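DMATS type aromatic prenyltransferase (Micromonospora olivasterospora, PDB 6ZRY) probably transfers a dimethylallyl group to the indole ring of tryptophan, which it binds inside an antiparallel beta-barrel ringed by helices. Local coordinates at residues V61-F67 with V341-A347. Residues are numbered along the deposited sequence.
Sequences VEFSIAF and VTVYLSA. With TRP (tryptophan), chain C.
On the outward face of this strand pair, F63, I65, F67, V341, V343 and L345 form an apolar layer. I65 CG2 lies 4.3 Å from both V343 CB and L345 CD1, and F63 CB 4.4 Å from L345 CB. With chi1 m, the F67 ring brings its edge to V343 (CE2 to CG2 4.0 Å). Helix 305-315 packs over I65, V343 and L345, while helix 6-21 packs over F63 and A347. Strands 61-67 and 341-346 are extended and antiparallel, their axes 4.4 Å apart at 152°. F63-L345, I65-V343 and F67-V341 are the hydrogen-bonded pairs: F63 N to L345 O 3.0 Å, L345 N to F63 O 2.8 Å; I65 N to V343 O and V343 N to I65 O, both 2.9 Å; F67 N to V341 O 2.9 Å, V341 N to F67 O 3.2 Å. In the non-hydrogen-bonded pairs S64-Y344 and A66-T342 the CA atoms approach to 4.2 and 4.1 Å. First and last strands of the sheet in sequence thus meet, helping close the ABBA barrel of aromatic prenyltransferases, helices outside and substrate within. On the inner face, S64 CB sits 3.6 Å from Y344 CD2; S64 OG hydrogen-bonds to R76 and Y344 OH to S331. T342 OG1, 3.4 Å from A66 CB, hydrogen-bonds to R333. Past the F63-L345 pair two waters bridge the segments: one joins V61 O (2.7 Å) to A347 N (3.0 Å), another E62 OE1 to S346 OG (2.7 Å each). E62, t at chi1 and chi2, reaches into the pocket, where its OE2 accepts a hydrogen bond from indole NE1 of the bound tryptophan (2.7 Å).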
ATOM      1  N   VAL A  61      -7.154  -1.746   8.089  0.56 14.13           N
ATOM      2  CA  VAL A  61      -7.439  -2.118   6.679  0.56 14.19           C
ATOM      3  C   VAL A  61      -7.576  -0.817   5.861  0.56 13.96           C
ATOM      4  O   VAL A  61      -8.138   0.181   6.407  0.56 13.63           O
ATOM      5  CB  VAL A  61      -8.695  -3.019   6.576  0.56 14.59           C
ATOM      6  CG1 VAL A  61      -9.411  -2.870   5.235  0.56 14.69           C
ATOM      7  CG2 VAL A  61      -8.362  -4.490   6.848  0.56 14.67           C
ATOM      8  N   GLU A  62      -7.070  -0.831   4.627  1.00 13.90           N
ATOM      9  CA  GLU A  62      -7.260   0.259   3.626  1.00 14.18           C
ATOM     10  C   GLU A  62      -7.609  -0.403   2.298  1.00 14.38           C
ATOM     11  O   GLU A  62      -6.970  -1.402   1.946  1.00 14.74           O
ATOM     12  CB  GLU A  62      -6.005   1.105   3.485  1.00 15.26           C
ATOM     13  CG  GLU A  62      -6.158   2.220   2.477  1.00 16.48           C
ATOM     14  CD  GLU A  62      -4.933   3.107   2.346  1.00 17.70           C
ATOM     15  OE1 GLU A  62      -4.862   4.145   3.033  1.00 18.43           O
ATOM     16  OE2 GLU A  62      -4.052   2.721   1.574  1.00 20.22           O
ATOM     17  N   PHE A  63      -8.610   0.104   1.603  1.00 14.54           N
ATOM     18  CA  PHE A  63      -9.048  -0.395   0.295  1.00 14.52           C
ATOM     19  C   PHE A  63      -8.312   0.374  -0.788  1.00 14.49           C
ATOM     20  O   PHE A  63      -7.875   1.478  -0.527  1.00 14.29           O
ATOM     21  CB  PHE A  63     -10.550  -0.200   0.128  1.00 15.02           C
ATOM     22  CG  PHE A  63     -11.391  -0.903   1.163  1.00 15.54           C
ATOM     23  CD1 PHE A  63     -11.501  -2.286   1.158  1.00 16.43           C
ATOM     24  CD2 PHE A  63     -12.039  -0.184   2.155  1.00 16.24           C
ATOM     25  CE1 PHE A  63     -12.280  -2.947   2.109  1.00 16.77           C
ATOM     26  CE2 PHE A  63     -12.814  -0.839   3.103  1.00 16.69           C
ATOM     27  CZ  PHE A  63     -12.931  -2.220   3.083  1.00 16.86           C
ATOM     28  N   SER A  64      -8.206  -0.197  -1.974  1.00 14.84           N
ATOM     29  CA  SER A  64      -7.786   0.548  -3.176  1.00 15.38           C
ATOM     30  C   SER A  64      -8.387  -0.072  -4.407  1.00 16.34           C
ATOM     31  O   SER A  64      -8.723  -1.296  -4.381  1.00 17.16           O
ATOM     32  CB  SER A  64      -6.263   0.638  -3.278  1.00 15.70           C
ATOM     33  OG  SER A  64      -5.661  -0.642  -3.350  1.00 15.07           O
ATOM     34  N   ILE A  65      -8.544   0.743  -5.435  1.00 17.15           N
ATOM     35  CA  ILE A  65      -9.013   0.313  -6.754  1.00 17.87           C
ATOM     36  C   ILE A  65      -7.999   0.807  -7.793  1.00 17.71           C
ATOM     37  O   ILE A  65      -7.655   1.972  -7.777  1.00 17.69           O
ATOM     38  CB  ILE A  65     -10.470   0.737  -6.986  1.00 19.42           C
ATOM     39  CG1 ILE A  65     -10.951   0.302  -8.363  1.00 20.95           C
ATOM     40  CG2 ILE A  65     -10.701   2.202  -6.719  1.00 19.35           C
ATOM     41  CD1 ILE A  65     -12.461   0.141  -8.437  1.00 22.32           C
ATOM     42  N   ALA A  66      -7.482  -0.126  -8.558  1.00 18.00           N
ATOM     43  CA  ALA A  66      -6.477   0.087  -9.610  1.00 19.14           C
ATOM     44  C   ALA A  66      -7.173   0.015 -10.955  1.00 20.11           C
ATOM     45  O   ALA A  66      -7.726  -1.033 -11.273  1.00 20.78           O
ATOM     46  CB  ALA A  66      -5.366  -0.928  -9.484  1.00 18.90           C
ATOM     47  N   PHE A  67      -7.108   1.099 -11.714  1.00 21.39           N
ATOM     48  CA  PHE A  67      -7.607   1.173 -13.101  1.00 23.52           C
ATOM     49  C   PHE A  67      -6.456   0.849 -14.034  1.00 26.32           C
ATOM     50  O   PHE A  67      -5.422   1.487 -13.921  1.00 26.45           O
ATOM     51  CB  PHE A  67      -8.224   2.531 -13.353  1.00 23.12           C
ATOM     52  CG  PHE A  67      -9.314   2.853 -12.381  1.00 22.49           C
ATOM     53  CD1 PHE A  67     -10.605   2.420 -12.603  1.00 22.66           C
ATOM     54  CD2 PHE A  67      -9.053   3.628 -11.262  1.00 21.52           C
ATOM     55  CE1 PHE A  67     -11.602   2.714 -11.700  1.00 22.82           C
ATOM     56  CE2 PHE A  67     -10.063   3.943 -10.377  1.00 21.56           C
ATOM     57  CZ  PHE A  67     -11.343   3.502 -10.606  1.00 22.07           C
ATOM     58  N   VAL A 341      -3.610   3.872 -12.916  1.00 20.13           N
ATOM     59  CA  VAL A 341      -3.818   4.803 -11.769  1.00 19.61           C
ATOM     60  C   VAL A 341      -4.540   4.050 -10.659  1.00 18.78           C
ATOM     61  O   VAL A 341      -5.514   3.344 -10.970  1.00 19.11           O
ATOM     62  CB  VAL A 341      -4.601   6.043 -12.214  1.00 19.84           C
ATOM     63  CG1 VAL A 341      -5.017   6.911 -11.035  1.00 19.89           C
ATOM     64  CG2 VAL A 341      -3.797   6.849 -13.218  1.00 20.59           C
ATOM     65  N   THR A 342      -4.088   4.197  -9.425  1.00 17.94           N
ATOM     66  CA  THR A 342      -4.701   3.530  -8.248  1.00 17.37           C
ATOM     67  C   THR A 342      -5.197   4.578  -7.259  1.00 16.63           C
ATOM     68  O   THR A 342      -4.507   5.535  -7.004  1.00 16.11           O
ATOM     69  CB  THR A 342      -3.748   2.530  -7.589  1.00 17.51           C
ATOM     70  OG1 THR A 342      -3.308   1.623  -8.601  1.00 18.48           O
ATOM     71  CG2 THR A 342      -4.402   1.769  -6.462  1.00 17.88           C
ATOM     72  N   VAL A 343      -6.389   4.368  -6.737  1.00 16.50           N
ATOM     73  CA  VAL A 343      -7.039   5.278  -5.771  1.00 15.89           C
ATOM     74  C   VAL A 343      -7.186   4.493  -4.479  1.00 15.35           C
ATOM     75  O   VAL A 343      -7.666   3.357  -4.534  1.00 15.43           O
ATOM     76  CB  VAL A 343      -8.400   5.778  -6.312  1.00 16.39           C
ATOM     77  CG1 VAL A 343      -9.000   6.824  -5.397  1.00 16.25           C
ATOM     78  CG2 VAL A 343      -8.259   6.325  -7.731  1.00 16.91           C
ATOM     79  N   TYR A 344      -6.735   5.068  -3.377  1.00 14.85           N
ATOM     80  CA  TYR A 344      -6.681   4.399  -2.057  1.00 15.17           C
ATOM     81  C   TYR A 344      -7.811   5.010  -1.249  1.00 14.84           C
ATOM     82  O   TYR A 344      -7.838   6.265  -1.106  1.00 14.70           O
ATOM     83  CB  TYR A 344      -5.285   4.533  -1.459  1.00 15.45           C
ATOM     84  CG  TYR A 344      -4.210   3.913  -2.301  1.00 16.59           C
ATOM     85  CD1 TYR A 344      -3.759   4.558  -3.432  1.00 17.56           C
ATOM     86  CD2 TYR A 344      -3.637   2.690  -1.977  1.00 17.32           C
ATOM     87  CE1 TYR A 344      -2.772   4.016  -4.232  1.00 18.43           C
ATOM     88  CE2 TYR A 344      -2.655   2.122  -2.785  1.00 18.06           C
ATOM     89  CZ  TYR A 344      -2.207   2.808  -3.897  1.00 18.91           C
ATOM     90  OH  TYR A 344      -1.258   2.303  -4.735  1.00 21.67           O
ATOM     91  N   LEU A 345      -8.736   4.171  -0.791  1.00 14.95           N
ATOM     92  CA  LEU A 345      -9.981   4.599  -0.119  1.00 14.93           C
ATOM     93  C   LEU A 345     -10.005   4.112   1.337  1.00 14.76           C
ATOM     94  O   LEU A 345      -9.834   2.896   1.589  1.00 14.49           O
ATOM     95  CB  LEU A 345     -11.163   4.058  -0.923  1.00 15.49           C
ATOM     96  CG  LEU A 345     -11.278   4.581  -2.349  1.00 15.74           C
ATOM     97  CD1 LEU A 345     -12.400   3.858  -3.100  1.00 16.52           C
ATOM     98  CD2 LEU A 345     -11.528   6.076  -2.357  1.00 15.93           C
ATOM     99  N   SER A 346     -10.174   5.047   2.264  1.00 14.64           N
ATOM    100  CA  SER A 346     -10.168   4.792   3.711  1.00 14.75           C
ATOM    101  C   SER A 346     -11.508   4.208   4.177  1.00 14.88           C
ATOM    102  O   SER A 346     -12.550   4.681   3.770  1.00 15.37           O
ATOM    103  CB  SER A 346      -9.858   6.050   4.467  1.00 14.75           C
ATOM    104  OG  SER A 346      -8.620   6.608   4.046  1.00 14.86           O
ATOM    105  N   ALA A 347     -11.459   3.249   5.080  1.00 14.73           N
ATOM    106  CA  ALA A 347     -12.649   2.676   5.731  1.00 15.16           C
ATOM    107  C   ALA A 347     -13.359   3.727   6.592  1.00 15.22           C
ATOM    108  O   ALA A 347     -14.576   3.671   6.683  1.00 15.92           O
ATOM    109  CB  ALA A 347     -12.231   1.481   6.550  1.00 14.99           C
TER
HETATM  110  N   TRP C 601      -1.305   4.973   6.275  1.00 21.48           N
HETATM  111  CA  TRP C 601       0.176   4.826   6.057  1.00 22.35           C
HETATM  112  C   TRP C 601       0.716   6.074   5.355  1.00 23.12           C
HETATM  113  O   TRP C 601       1.946   6.258   5.296  1.00 23.89           O
HETATM  114  CB  TRP C 601       0.503   3.542   5.271  1.00 22.91           C
HETATM  115  CG  TRP C 601      -0.059   3.490   3.885  1.00 23.25           C
HETATM  116  CD1 TRP C 601      -1.322   3.108   3.517  1.00 22.46           C
HETATM  117  CD2 TRP C 601       0.629   3.820   2.664  1.00 23.65           C
HETATM  118  NE1 TRP C 601      -1.462   3.186   2.155  1.00 22.26           N
HETATM  119  CE2 TRP C 601      -0.282   3.607   1.603  1.00 23.01           C
HETATM  120  CE3 TRP C 601       1.927   4.257   2.360  1.00 24.42           C
HETATM  121  CZ2 TRP C 601       0.057   3.840   0.268  1.00 23.47           C
HETATM  122  CZ3 TRP C 601       2.260   4.483   1.041  1.00 23.04           C
HETATM  123  CH2 TRP C 601       1.340   4.271   0.012  1.00 23.82           C
HETATM  124  OXT TRP C 601      -0.065   6.911   4.851  1.00 20.61           O
HETATM  125  O   HOH W   1      -8.620   2.805   5.952  1.00 14.33           O
HETATM  126  O   HOH W   2      -6.795   4.759   4.852  1.00 18.38           O